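Local coordinates for protein dihydrodipicolinate synthase (Bacillus anthracis, PDB 1XKY) that probably catalyses the condensation of pyruvate with aspartate semialdehyde, the step that commits the pathway to lysine, as a TIM-barrel lyase, at residues T182-I185 and D191-V194; I11-I16 and V108-L113; S218-N223 and K264-M269; T251-M256 and V290-V295. All blocks are in the same frame, centred on the assembly; numbering follows the deposited sequence.

Contact 1 of 4, residues T182-I185 and D191-V194; sequences TEII and DFAV. With K (potassium ion), chain E.
Val-194 wedges its CG2 methyl between Ile-184 and Ile-185 within the beta-alpha-beta unit 168-173, 178-187, 193-196 of the TIM barrel, where the helix packs on the strand that follows it. Val-194 gives up the most surface here, and both isoleucines meet it at roughly a right angle. Its first torsion (CG1 anti to the backbone N, chi1 174°) places CG2 beside that N, on the helix side. From there Val-194 CG2 lies 3.5 Å from Ile-184 CG2, closer than carbon atoms usually pack, and 3.6 Å from Ile-185 CG1. The CG2 methyl of Ile-184 is shared: it also reaches Phe-192 CE2 at 4.0 Å, obliquely to the ring. Val-159 of helix 156-163 touches both Ile-184 and Phe-192, so the cluster extends to that helix.

Oxygens from both segments converge on a potassium ion. It takes Ile-185 O, Phe-192 O, Thr-188 O, Thr-188 OG1, Ala-189 O and three waters. Carbonyls near the C-terminal end of a helix would be expected to favour a cation, and here the ion also links the helix to the residue just before the strand. The two protein bonds from the paired segments are unequal: Ile-185 O stands 2.8 Å from the potassium ion, whereas Phe-192 O stands 3.2 Å from the same ion.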
# COMPACT_ATOMS: atom_id res chain seq x y z
N THR A 182 12.02 -4.23 -17.27
CA THR A 182 12.47 -5.40 -18.03
C THR A 182 11.52 -5.71 -19.18
O THR A 182 11.96 -5.94 -20.30
CB THR A 182 12.58 -6.68 -17.15
OG1 THR A 182 13.66 -6.54 -16.21
CG2 THR A 182 12.82 -7.92 -18.00
N GLU A 183 10.23 -5.70 -18.88
CA GLU A 183 9.21 -6.06 -19.86
C GLU A 183 9.08 -5.01 -20.97
O GLU A 183 8.91 -5.36 -22.15
CB GLU A 183 7.87 -6.25 -19.15
CG GLU A 183 6.84 -7.00 -19.97
CD GLU A 183 5.53 -7.18 -19.23
OE1 GLU A 183 5.55 -7.15 -17.99
OE2 GLU A 183 4.48 -7.34 -19.90
N ILE A 184 9.15 -3.74 -20.60
CA ILE A 184 9.11 -2.64 -21.57
C ILE A 184 10.31 -2.75 -22.50
O ILE A 184 10.17 -2.64 -23.71
CB ILE A 184 9.12 -1.25 -20.88
CG1 ILE A 184 7.81 -1.04 -20.08
CG2 ILE A 184 9.29 -0.13 -21.92
CD1 ILE A 184 7.86 0.14 -19.13
N ILE A 185 11.49 -2.95 -21.91
CA ILE A 185 12.73 -3.11 -22.68
C ILE A 185 12.57 -4.25 -23.68
O ILE A 185 12.88 -4.09 -24.86
CB ILE A 185 13.97 -3.35 -21.76
CG1 ILE A 185 14.29 -2.08 -20.95
CG2 ILE A 185 15.20 -3.77 -22.59
CD1 ILE A 185 15.08 -2.33 -19.67
N ASP A 191 15.22 0.79 -30.84
CA ASP A 191 15.33 2.25 -30.86
C ASP A 191 14.38 2.95 -29.87
O ASP A 191 14.18 4.16 -29.94
CB ASP A 191 15.13 2.79 -32.29
CG ASP A 191 13.75 2.50 -32.87
OD1 ASP A 191 12.90 1.88 -32.20
OD2 ASP A 191 13.52 2.90 -34.03
N PHE A 192 13.80 2.17 -28.95
CA PHE A 192 13.05 2.74 -27.84
C PHE A 192 13.82 2.51 -26.54
O PHE A 192 14.08 1.37 -26.17
CB PHE A 192 11.65 2.13 -27.75
CG PHE A 192 10.78 2.77 -26.71
CD1 PHE A 192 10.05 3.91 -27.00
CD2 PHE A 192 10.72 2.25 -25.42
CE1 PHE A 192 9.26 4.52 -26.04
CE2 PHE A 192 9.92 2.85 -24.45
CZ PHE A 192 9.19 3.98 -24.76
N ALA A 193 14.17 3.60 -25.87
CA ALA A 193 15.04 3.57 -24.69
C ALA A 193 14.28 3.71 -23.36
O ALA A 193 13.42 4.58 -23.22
CB ALA A 193 16.11 4.66 -24.81
N VAL A 194 14.62 2.85 -22.40
CA VAL A 194 14.10 2.95 -21.04
C VAL A 194 15.16 3.55 -20.12
O VAL A 194 16.27 3.03 -20.03
CB VAL A 194 13.66 1.56 -20.50
CG1 VAL A 194 13.26 1.64 -19.02
CG2 VAL A 194 12.52 1.01 -21.34
K K E . 13.71 -1.85 -26.38
O HOH W 1 14.26 -0.24 -24.17
O HOH W 2 16.83 -1.49 -26.37
O HOH W 3 15.28 -3.74 -27.44

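Contact 2 of 4, residues I11-I16 and V108-L113; sequences IDFGTI and VDAVML
Ile-11 packs on Asp-109 in the tighter half of the contact, and Phe-13 meets Ala-110 beside it. Ile-11 buries the most surface and extends with CG1 anti to its backbone N (chi1 -165°). With the chain extended in this way, CD1 arrives at Asp-109, 3.5 Å from Asp-109 O and 3.9 Å from Asp-109 CB. Phe-13 presents the edge of its ring to the methyl of Ala-110: Ala-110 CB lies near the ring plane, 3.9 Å from Phe-13 CZ and 4.0 Å from Phe-13 CE1, so two neighbouring ring carbons share one methyl. Ile-85 and Met-142, on the strands flanking 110-114, also touch the ring.

The Asp-109 carboxylate turns away from Ile-11 to a salt bridge with Lys-80 and a hydrogen bond from Val-84 N. The polar side opens to solvent at Asp-12, which takes no part across the contact but forms an Asx turn: Gly-14 N donates to Asp-12 OD1 at 2.9 Å, meeting it from above the carboxylate plane, 50° out of it. Lys-211 makes a salt bridge to the same oxygen.

Because Ala-110 starts its strand and the 11-16 segment leads into strand 16-19, the arrangement fits an N-terminal segment covering the N-terminal end of the strands in a TIM barrel.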
# COMPACT_ATOMS: atom_id res chain seq x y z
N ILE A 11 17.62 10.52 -31.75
CA ILE A 11 18.17 11.36 -30.69
C ILE A 11 18.79 10.50 -29.56
O ILE A 11 18.23 9.49 -29.17
CB ILE A 11 17.10 12.34 -30.14
CG1 ILE A 11 17.76 13.46 -29.32
CG2 ILE A 11 16.01 11.60 -29.34
CD1 ILE A 11 16.85 14.66 -29.07
N ASP A 12 19.96 10.90 -29.09
CA ASP A 12 20.70 10.14 -28.07
C ASP A 12 20.85 11.00 -26.82
O ASP A 12 21.64 11.94 -26.79
CB ASP A 12 22.07 9.74 -28.62
CG ASP A 12 22.90 8.92 -27.62
OD1 ASP A 12 22.40 8.53 -26.54
OD2 ASP A 12 24.08 8.65 -27.94
N PHE A 13 20.10 10.66 -25.78
CA PHE A 13 20.15 11.41 -24.52
C PHE A 13 21.33 11.00 -23.63
O PHE A 13 21.55 11.62 -22.60
CB PHE A 13 18.84 11.26 -23.74
CG PHE A 13 17.64 11.70 -24.51
CD1 PHE A 13 17.56 12.98 -25.04
CD2 PHE A 13 16.57 10.84 -24.69
CE1 PHE A 13 16.44 13.39 -25.75
CE2 PHE A 13 15.44 11.24 -25.40
CZ PHE A 13 15.38 12.52 -25.92
N GLY A 14 22.06 9.97 -24.03
CA GLY A 14 23.19 9.46 -23.25
C GLY A 14 22.78 8.69 -22.01
O GLY A 14 21.64 8.20 -21.91
N THR A 15 23.70 8.56 -21.06
CA THR A 15 23.49 7.74 -19.86
C THR A 15 23.02 8.53 -18.64
O THR A 15 22.43 7.96 -17.73
CB THR A 15 24.77 6.98 -19.47
OG1 THR A 15 25.89 7.88 -19.49
CG2 THR A 15 25.02 5.83 -20.42
N ILE A 16 23.32 9.83 -18.58
CA ILE A 16 22.90 10.68 -17.46
C ILE A 16 22.20 11.96 -17.91
O ILE A 16 22.83 13.01 -18.06
CB ILE A 16 24.08 11.06 -16.54
CG1 ILE A 16 24.87 9.81 -16.12
CG2 ILE A 16 23.54 11.80 -15.29
CD1 ILE A 16 26.09 10.09 -15.28
N VAL A 108 13.95 23.64 -28.53
CA VAL A 108 14.30 22.49 -27.69
C VAL A 108 14.43 21.25 -28.60
O VAL A 108 13.96 21.25 -29.74
CB VAL A 108 13.28 22.22 -26.55
CG1 VAL A 108 13.11 23.46 -25.67
CG2 VAL A 108 11.92 21.74 -27.09
N ASP A 109 15.07 20.21 -28.09
CA ASP A 109 15.36 19.02 -28.90
C ASP A 109 14.33 17.90 -28.73
O ASP A 109 14.24 17.00 -29.57
CB ASP A 109 16.76 18.52 -28.57
CG ASP A 109 17.81 19.57 -28.84
OD1 ASP A 109 18.36 20.13 -27.87
OD2 ASP A 109 18.06 19.87 -30.04
N ALA A 110 13.59 17.95 -27.63
CA ALA A 110 12.61 16.94 -27.30
C ALA A 110 11.70 17.48 -26.21
O ALA A 110 11.98 18.53 -25.60
CB ALA A 110 13.30 15.67 -26.81
N VAL A 111 10.62 16.75 -25.93
CA VAL A 111 9.75 17.10 -24.82
C VAL A 111 9.51 15.89 -23.91
O VAL A 111 9.54 14.75 -24.37
CB VAL A 111 8.40 17.71 -25.30
CG1 VAL A 111 8.64 19.02 -26.03
CG2 VAL A 111 7.62 16.74 -26.17
N MET A 112 9.32 16.18 -22.62
CA MET A 112 8.97 15.19 -21.61
C MET A 112 7.48 15.34 -21.31
O MET A 112 7.01 16.44 -21.01
CB MET A 112 9.78 15.42 -20.33
CG MET A 112 9.53 14.41 -19.21
SD MET A 112 10.50 12.90 -19.40
CE MET A 112 12.05 13.38 -18.64
N LEU A 113 6.76 14.22 -21.36
CA LEU A 113 5.32 14.18 -21.09
C LEU A 113 5.00 13.25 -19.92
O LEU A 113 5.11 12.02 -20.04
CB LEU A 113 4.56 13.72 -22.35
CG LEU A 113 4.80 14.52 -23.65
CD1 LEU A 113 3.96 13.94 -24.78
CD2 LEU A 113 4.50 16.00 -23.47

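Contact 3 of 4, residues S218-N223 and K264-M269; sequences SHVIGN and KTALQM
Leu-267 and His-219 carry the heavier part of this helix-helix contact, and Val-220 with Ala-266 the lighter. Among apolar contacts, Val-220 CG1 meets Ala-266 CB at 4.0 Å. Val-220 CG1 stands anti to the carbonyl carbon (chi1 -68°), which aims that methyl at the facing helix. The nearest CA atoms of the two segments, Val-220 CA and Leu-267 CA, are 6.8 Å apart, and the four touching residues are all buried.

Apolar-on-polar contacts come next. The two methyls of Leu-267 divide the work: its CD1 lies 3.7 Å from His-219 ND1, set obliquely to the imidazole, while its CD2 rests 3.6 Å from His-219 O. Seen as whole side chains, leucine and histidine run at a slant to one another.

The polar bonding of the imidazole leads outside the pair. His-219 NE2 is hydrogen-bonded to Ala-19 O, which holds the ring at its far end. His-219 ND1, buried under Leu-267, has no partner in the model; this is consistent with a neutral imidazole whose proton sits on NE2.

Around the contact, His-219 packs on Thr-18 of strand 16-19, Val-220 and Ala-266 both touch Met-296 of helix 286-297, and Val-220 also meets Val-250 of helix 237-253. The contact thus ties helix 218-234, which follows the last barrel strand, to the C-terminal helices.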
# COMPACT_ATOMS: atom_id res chain seq x y z
N SER A 218 22.85 13.75 -9.83
CA SER A 218 23.85 14.26 -10.77
C SER A 218 24.17 15.75 -10.58
O SER A 218 25.20 16.21 -11.04
CB SER A 218 23.36 14.03 -12.20
OG SER A 218 22.12 14.69 -12.38
N HIS A 219 23.27 16.51 -9.94
CA HIS A 219 23.58 17.89 -9.53
C HIS A 219 24.80 17.98 -8.60
O HIS A 219 25.48 19.00 -8.60
CB HIS A 219 22.40 18.55 -8.82
CG HIS A 219 21.24 18.89 -9.71
ND1 HIS A 219 21.13 20.11 -10.33
CD2 HIS A 219 20.12 18.20 -10.01
CE1 HIS A 219 20.00 20.14 -11.01
NE2 HIS A 219 19.36 19.00 -10.83
N VAL A 220 25.03 16.95 -7.78
CA VAL A 220 26.12 16.97 -6.80
C VAL A 220 27.17 15.87 -6.95
O VAL A 220 28.31 16.06 -6.56
CB VAL A 220 25.59 16.97 -5.33
CG1 VAL A 220 24.89 18.29 -5.03
CG2 VAL A 220 24.66 15.77 -5.06
N ILE A 221 26.79 14.72 -7.52
CA ILE A 221 27.75 13.63 -7.69
C ILE A 221 27.74 13.06 -9.11
O ILE A 221 27.89 11.87 -9.31
CB ILE A 221 27.53 12.50 -6.65
CG1 ILE A 221 26.06 12.05 -6.64
CG2 ILE A 221 27.98 12.98 -5.25
CD1 ILE A 221 25.84 10.67 -6.02
N GLY A 222 27.59 13.94 -10.10
CA GLY A 222 27.60 13.54 -11.50
C GLY A 222 28.87 12.83 -11.91
O GLY A 222 28.81 11.84 -12.65
N ASN A 223 30.03 13.31 -11.45
CA ASN A 223 31.30 12.66 -11.84
C ASN A 223 31.37 11.24 -11.27
O ASN A 223 31.83 10.32 -11.95
CB ASN A 223 32.52 13.48 -11.41
CG ASN A 223 32.72 14.75 -12.26
OD1 ASN A 223 32.28 14.84 -13.40
ND2 ASN A 223 33.42 15.72 -11.69
N LYS A 264 18.66 21.84 -4.21
CA LYS A 264 18.97 23.27 -4.28
C LYS A 264 19.86 23.74 -3.13
O LYS A 264 20.79 24.50 -3.34
CB LYS A 264 17.70 24.13 -4.29
CG LYS A 264 16.95 24.11 -5.59
CD LYS A 264 16.00 25.29 -5.69
CE LYS A 264 15.62 25.57 -7.12
NZ LYS A 264 14.59 26.64 -7.23
N THR A 265 19.55 23.27 -1.92
CA THR A 265 20.32 23.62 -0.74
C THR A 265 21.72 23.01 -0.80
O THR A 265 22.68 23.68 -0.48
CB THR A 265 19.58 23.18 0.55
OG1 THR A 265 18.21 23.58 0.48
CG2 THR A 265 20.24 23.77 1.79
N ALA A 266 21.82 21.75 -1.22
CA ALA A 266 23.11 21.08 -1.42
C ALA A 266 23.99 21.79 -2.47
O ALA A 266 25.21 21.90 -2.30
CB ALA A 266 22.89 19.61 -1.81
N LEU A 267 23.37 22.27 -3.54
CA LEU A 267 24.06 23.08 -4.54
C LEU A 267 24.64 24.36 -3.93
O LEU A 267 25.80 24.70 -4.16
CB LEU A 267 23.11 23.41 -5.71
CG LEU A 267 22.99 22.32 -6.77
CD1 LEU A 267 21.79 22.54 -7.67
CD2 LEU A 267 24.28 22.25 -7.59
N GLN A 268 23.82 25.05 -3.14
CA GLN A 268 24.29 26.22 -2.38
C GLN A 268 25.46 25.86 -1.46
O GLN A 268 26.44 26.60 -1.39
CB GLN A 268 23.12 26.84 -1.60
CG GLN A 268 23.50 27.97 -0.65
CD GLN A 268 23.62 27.50 0.80
OE1 GLN A 268 22.67 26.94 1.37
NE2 GLN A 268 24.78 27.74 1.40
N MET A 269 25.38 24.71 -0.79
CA MET A 269 26.45 24.25 0.12
C MET A 269 27.80 24.05 -0.59
O MET A 269 28.85 24.23 0.04
CB MET A 269 26.04 22.94 0.82
CG MET A 269 25.04 23.08 1.96
SD MET A 269 24.36 21.48 2.50
CE MET A 269 23.18 22.05 3.71

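Contact 4 of 4, residues T251-M256 and V290-V295; sequences TDSLFM and VTLQSV
Ser-253 faces Val-295 and Leu-292 where helix 237-253 meets helix 286-297, and the three side chains are turned so that a small residue fits against two branched ones. Ser-253 loses the most surface. Its CB points toward the opposing helix and sits against both methyls of Val-295, with Ser-253 CB 3.7 Å from Val-295 CG1 and 3.8 Å from Val-295 CG2. The valine meets it as a fork, since CG1 is anti to the backbone N (chi1 -177°) and CG2 lies beside that N.

The hydroxyl also comes close to carbon: Ser-253 OG is 3.6 Å from Val-295 CG1 and 3.8 Å from Leu-292 CD1. These are packing contacts. The polar need of the hydroxyl is met in its own helix, where Ser-253 OG is hydrogen-bonded to Val-250 O, a bond that fixes its rotation.

Leu-292 and Leu-254 approach obliquely, one methyl each. Leu-292 CG lies anti to its backbone N (chi1 173°), and its CD1 reaches Leu-254 CD1 at 3.9 Å. The same Leu-292 CD1 therefore lies against both Ser-253 and Leu-254. Beyond the pair, Leu-254 leans on Val-263 and Leu-292 on Thr-265 and Met-269, all of helix 261-269. The closest CA pair, Ser-253 CA and Leu-292 CA at 6.1 Å, is the close spacing that a serine at a helix-helix interface permits, here within the C-terminal helical part that follows the TIM barrel.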
# COMPACT_ATOMS: atom_id res chain seq x y z
N THR A 251 21.37 10.11 -2.63
CA THR A 251 20.02 10.30 -3.15
C THR A 251 18.97 10.32 -2.05
O THR A 251 18.12 11.21 -2.01
CB THR A 251 19.67 9.23 -4.20
OG1 THR A 251 20.60 9.32 -5.29
CG2 THR A 251 18.27 9.48 -4.74
N ASP A 252 19.04 9.36 -1.13
CA ASP A 252 18.11 9.32 0.00
C ASP A 252 18.08 10.66 0.76
O ASP A 252 17.00 11.13 1.14
CB ASP A 252 18.45 8.17 0.96
CG ASP A 252 18.06 6.81 0.42
OD1 ASP A 252 17.33 6.74 -0.61
OD2 ASP A 252 18.47 5.80 1.02
N SER A 253 19.25 11.26 0.96
CA SER A 253 19.36 12.50 1.73
C SER A 253 18.72 13.69 1.01
O SER A 253 18.33 14.67 1.65
CB SER A 253 20.82 12.80 2.07
OG SER A 253 21.51 13.38 0.97
N LEU A 254 18.62 13.58 -0.32
CA LEU A 254 18.03 14.62 -1.18
C LEU A 254 16.50 14.56 -1.26
O LEU A 254 15.86 15.45 -1.85
CB LEU A 254 18.63 14.50 -2.59
CG LEU A 254 19.81 15.37 -3.07
CD1 LEU A 254 20.58 16.08 -1.98
CD2 LEU A 254 20.73 14.54 -3.97
N PHE A 255 15.90 13.53 -0.68
CA PHE A 255 14.45 13.37 -0.67
C PHE A 255 13.85 13.23 0.74
O PHE A 255 12.72 12.78 0.89
CB PHE A 255 14.05 12.17 -1.53
CG PHE A 255 14.28 12.38 -3.01
CD1 PHE A 255 13.26 12.89 -3.81
CD2 PHE A 255 15.49 12.06 -3.60
CE1 PHE A 255 13.46 13.09 -5.17
CE2 PHE A 255 15.71 12.25 -4.96
CZ PHE A 255 14.68 12.77 -5.76
N MET A 256 14.60 13.64 1.77
CA MET A 256 14.08 13.63 3.14
C MET A 256 13.11 14.79 3.39
O MET A 256 12.26 14.71 4.28
CB MET A 256 15.21 13.68 4.17
CG MET A 256 16.10 12.44 4.21
SD MET A 256 15.17 10.91 4.30
CE MET A 256 14.45 11.03 5.94
N VAL A 290 21.22 20.96 8.62
CA VAL A 290 22.29 20.26 9.35
C VAL A 290 22.33 18.76 8.99
O VAL A 290 23.40 18.18 8.79
CB VAL A 290 22.13 20.45 10.89
CG1 VAL A 290 23.05 19.51 11.66
CG2 VAL A 290 22.42 21.89 11.28
N THR A 291 21.17 18.13 8.90
CA THR A 291 21.09 16.72 8.50
C THR A 291 21.64 16.49 7.08
O THR A 291 22.43 15.56 6.86
CB THR A 291 19.63 16.21 8.60
OG1 THR A 291 19.17 16.34 9.96
CG2 THR A 291 19.51 14.75 8.17
N LEU A 292 21.23 17.33 6.14
CA LEU A 292 21.72 17.25 4.76
C LEU A 292 23.23 17.52 4.70
O LEU A 292 23.96 16.83 4.00
CB LEU A 292 20.98 18.26 3.88
CG LEU A 292 21.46 18.44 2.43
CD1 LEU A 292 21.41 17.12 1.67
CD2 LEU A 292 20.62 19.51 1.74
N GLN A 293 23.67 18.53 5.45
CA GLN A 293 25.08 18.93 5.47
C GLN A 293 25.98 17.76 5.89
O GLN A 293 27.06 17.57 5.33
CB GLN A 293 25.29 20.10 6.44
CG GLN A 293 26.67 20.74 6.37
CD GLN A 293 26.83 21.86 7.38
OE1 GLN A 293 26.53 21.70 8.57
NE2 GLN A 293 27.30 23.01 6.91
N SER A 294 25.53 16.98 6.86
CA SER A 294 26.33 15.88 7.37
C SER A 294 26.47 14.76 6.35
O SER A 294 27.51 14.11 6.30
CB SER A 294 25.77 15.38 8.70
OG SER A 294 26.14 16.28 9.75
N VAL A 295 25.46 14.55 5.51
CA VAL A 295 25.58 13.57 4.43
C VAL A 295 26.49 14.12 3.32
O VAL A 295 27.41 13.44 2.87
CB VAL A 295 24.21 13.15 3.84
CG1 VAL A 295 24.39 12.08 2.76
CG2 VAL A 295 23.29 12.63 4.94

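Overall arrangement
From the N terminus, contact 2 comes first: 91 residues separate its segments, and it brings the entry to strand 16-19 against the start of strand 110-114. Contact 1 follows in series, with five residues between its segments on helix 178-187 and at strand 193-196; its centre is 15 Å from that of contact 2. Contacts 3 and 4 close loops of 40 and 33 residues and cross, since their segments alternate along the chain. They touch through Ala-266 N and Leu-292 CD2 at 3.9 Å, knitting helices 218-234, 237-253, 261-269 and 286-297 together. Ile-16 CG2 packs on Ser-218 CB at 3.8 Å, linking contact 2 to contact 3. Contacts 1 and 3 lie on opposite sides of the chain's centre.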